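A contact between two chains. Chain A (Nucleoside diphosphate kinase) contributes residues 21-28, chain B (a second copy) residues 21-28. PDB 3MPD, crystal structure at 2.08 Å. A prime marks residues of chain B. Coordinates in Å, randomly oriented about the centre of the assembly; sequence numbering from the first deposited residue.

Chain A, residues 21-28: LISRIIQR
Chain B, residues 21-28: LISRIIQR

Close packing of two antiparallel helices is often achieved by combining an apolar centre with a small residue where the backbones come near each other, and the paired helices of this nucleoside diphosphate kinase illustrate how four residues of each eight-residue stretch supply both. At the centre, Ile26 CD1 meets Ile26′ CD1 at 3.8 Å. Each Ile26 side chain is in the m,t conformation (chi1 -70° and -75° in the two chains), with its CA-to-CB bond directed toward the partner. The second branch of the same side chain also packs: Ile26 CG2 lies 3.9 Å from Ile22′ CG2, and the reciprocal pair, Ile22 CG2 and Ile26′ CG2, is separated by 4.0 Å. Ile22 is likewise m,t, with its CA-to-CB bond directed toward the other helix. One helical turn separates Ile22 from Ile26, so both fall on the same face, and the branched isoleucines fill the buried space with carbon.

The frame for this packing is regular. Residues 22-28 are helical in both chains, following Leu21 at the N-cap position (phi/psi -99/6 and -99/9); helical phi runs from about -49° to -71° and psi from -36° to -54°. Backbone hydrogen bonds from Ile25 N to Leu21 O, Ile26 N to Ile22 O and Gln27 N to Ser23 O, each 3.0 Å, set the turns in chain A, and chain B has the same three hydrogen bonds at 2.9 to 3.0 Å. The axes run at 177° and approach to 8.2 Å.

The register centres on Ser23, whose CA lies 4.7 Å from Ser23′ CA. Such proximity suits a small residue: Ser23 CB sits 3.3 Å from Ser23′ O and 3.6 Å from Gln27′ N, against the partner's backbone. Ser23 is buried and, in both chains, adopts chi1 p (67° and 70°).

No direct hydrogen bond crosses between the stretches; the polar edge is joined through water. Gln27, partly exposed, has its CA-to-CB bond sideways to the partner and extends in a t,t conformation with chi3 -25° (-15° in Gln27′), while Gln27 CB lies 3.6 Å from Ser23′ OG. One water hydrogen-bonds to Ser23′ OG at 2.7 Å and donates to Gln27 OE1 at 3.0 Å. Its counterpart is 2.7 Å from Ser23 OG and donates a weak bond to Gln27′ OE1 at 3.2 Å. Serine thus combines a compact body with a hydroxyl that holds a bridging water, and glutamine adds the length to meet the same water.

The CA-to-CB bonds of Arg24 and Arg28 point away from the partner, and neither residue has area covered by it; the contact buries 320 Å² in total, both sides summed.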

# COMPACT_ATOMS: atom_id res chain seq x y z
N LEU A 21 10.14 1.74 6.00
CA LEU A 21 10.54 2.20 4.66
C LEU A 21 9.41 2.17 3.64
O LEU A 21 9.65 2.41 2.44
CB LEU A 21 11.73 1.34 4.15
CG LEU A 21 13.04 1.56 4.88
CD1 LEU A 21 14.08 0.48 4.51
CD2 LEU A 21 13.61 2.93 4.48
N ILE A 22 8.20 1.86 4.06
CA ILE A 22 7.08 1.75 3.11
C ILE A 22 6.90 3.01 2.24
O ILE A 22 6.88 2.90 1.02
CB ILE A 22 5.73 1.35 3.78
CG1 ILE A 22 5.85 -0.01 4.49
CG2 ILE A 22 4.57 1.28 2.70
CD1 ILE A 22 4.61 -0.31 5.40
N SER A 23 6.76 4.18 2.84
CA SER A 23 6.43 5.38 2.03
C SER A 23 7.58 5.76 1.10
O SER A 23 7.33 6.19 -0.02
CB SER A 23 6.04 6.62 2.86
OG SER A 23 7.14 7.09 3.61
N ARG A 24 8.81 5.59 1.57
CA ARG A 24 10.00 5.91 0.78
C ARG A 24 10.15 4.99 -0.44
O ARG A 24 10.63 5.40 -1.49
CB ARG A 24 11.27 5.85 1.67
CG ARG A 24 11.46 7.19 2.43
CD ARG A 24 12.50 7.10 3.56
NE ARG A 24 12.01 6.37 4.74
CZ ARG A 24 12.72 6.21 5.88
NH1 ARG A 24 13.95 6.73 5.99
NH2 ARG A 24 12.21 5.53 6.91
N ILE A 25 9.80 3.74 -0.27
CA ILE A 25 9.84 2.77 -1.37
C ILE A 25 8.70 3.07 -2.39
O ILE A 25 8.93 3.14 -3.58
CB ILE A 25 9.71 1.35 -0.80
CG1 ILE A 25 11.04 0.92 -0.13
CG2 ILE A 25 9.25 0.36 -1.88
CD1 ILE A 25 10.86 -0.27 0.86
N ILE A 26 7.49 3.26 -1.92
CA ILE A 26 6.38 3.52 -2.82
C ILE A 26 6.60 4.82 -3.61
O ILE A 26 6.24 4.91 -4.79
CB ILE A 26 5.04 3.53 -2.04
CG1 ILE A 26 4.73 2.08 -1.57
CG2 ILE A 26 3.90 4.12 -2.93
CD1 ILE A 26 3.41 1.98 -0.75
N GLN A 27 7.17 5.83 -2.96
CA GLN A 27 7.50 7.09 -3.66
C GLN A 27 8.31 6.85 -4.94
O GLN A 27 8.05 7.52 -5.95
CB GLN A 27 8.28 8.05 -2.74
CG GLN A 27 8.60 9.42 -3.35
CD GLN A 27 9.52 10.31 -2.41
OE1 GLN A 27 9.54 10.14 -1.20
NE2 GLN A 27 10.25 11.21 -2.99
N ARG A 28 9.29 5.93 -4.90
CA ARG A 28 10.16 5.72 -6.08
C ARG A 28 9.32 5.25 -7.27
O ARG A 28 9.54 5.70 -8.40
CB ARG A 28 11.29 4.71 -5.84
CG ARG A 28 12.09 4.88 -4.53
CD ARG A 28 12.88 6.16 -4.57
NE ARG A 28 13.76 6.32 -3.40
CZ ARG A 28 15.04 5.95 -3.31
NH1 ARG A 28 15.65 5.32 -4.31
NH2 ARG A 28 15.73 6.25 -2.21
N LEU B 21 -0.71 10.86 -4.62
CA LEU B 21 -0.48 11.19 -3.22
C LEU B 21 -0.30 9.96 -2.32
O LEU B 21 -0.26 10.11 -1.10
CB LEU B 21 -1.70 11.99 -2.71
CG LEU B 21 -1.81 13.41 -3.29
CD1 LEU B 21 -3.21 14.04 -3.02
CD2 LEU B 21 -0.71 14.28 -2.72
N ILE B 22 -0.18 8.77 -2.89
CA ILE B 22 -0.08 7.56 -2.04
C ILE B 22 1.11 7.65 -1.04
O ILE B 22 0.92 7.49 0.17
CB ILE B 22 0.02 6.24 -2.88
CG1 ILE B 22 -1.25 6.05 -3.73
CG2 ILE B 22 0.27 5.05 -1.93
CD1 ILE B 22 -1.15 4.84 -4.70
N SER B 23 2.31 7.91 -1.52
CA SER B 23 3.49 7.85 -0.63
C SER B 23 3.44 8.96 0.45
O SER B 23 3.76 8.73 1.62
CB SER B 23 4.80 7.92 -1.41
OG SER B 23 5.00 9.24 -1.97
N ARG B 24 2.97 10.14 0.07
CA ARG B 24 2.86 11.27 0.98
C ARG B 24 1.84 11.02 2.07
O ARG B 24 2.03 11.40 3.22
CB ARG B 24 2.58 12.57 0.20
CG ARG B 24 3.86 13.18 -0.39
CD ARG B 24 3.54 14.29 -1.41
NE ARG B 24 3.01 13.74 -2.67
CZ ARG B 24 2.69 14.48 -3.75
NH1 ARG B 24 2.87 15.80 -3.73
NH2 ARG B 24 2.22 13.90 -4.86
N ILE B 25 0.76 10.33 1.72
CA ILE B 25 -0.26 9.97 2.69
C ILE B 25 0.27 8.87 3.63
O ILE B 25 0.13 8.97 4.86
CB ILE B 25 -1.59 9.51 1.98
CG1 ILE B 25 -2.37 10.71 1.44
CG2 ILE B 25 -2.46 8.66 2.94
CD1 ILE B 25 -3.30 10.36 0.28
N ILE B 26 0.86 7.82 3.08
CA ILE B 26 1.32 6.72 3.93
C ILE B 26 2.38 7.23 4.92
O ILE B 26 2.43 6.81 6.09
CB ILE B 26 1.83 5.51 3.07
CG1 ILE B 26 0.62 4.79 2.48
CG2 ILE B 26 2.66 4.52 3.91
CD1 ILE B 26 0.95 3.66 1.53
N GLN B 27 3.22 8.13 4.44
CA GLN B 27 4.24 8.75 5.28
C GLN B 27 3.70 9.28 6.61
O GLN B 27 4.33 9.04 7.65
CB GLN B 27 5.01 9.85 4.53
CG GLN B 27 6.12 10.52 5.35
CD GLN B 27 6.82 11.68 4.62
OE1 GLN B 27 6.68 11.83 3.42
NE2 GLN B 27 7.58 12.46 5.34
N ARG B 28 2.57 10.00 6.59
CA ARG B 28 2.00 10.57 7.81
C ARG B 28 1.70 9.51 8.87
O ARG B 28 2.00 9.69 10.07
CB ARG B 28 0.69 11.35 7.50
CG ARG B 28 0.77 12.34 6.27
CD ARG B 28 1.73 13.43 6.56
NE ARG B 28 1.81 14.47 5.50
CZ ARG B 28 1.15 15.63 5.51
NH1 ARG B 28 0.28 15.91 6.47
NH2 ARG B 28 1.37 16.52 4.54
O HOH W 1 8.07 9.25 2.24
O HOH W 2 6.73 10.43 -0.22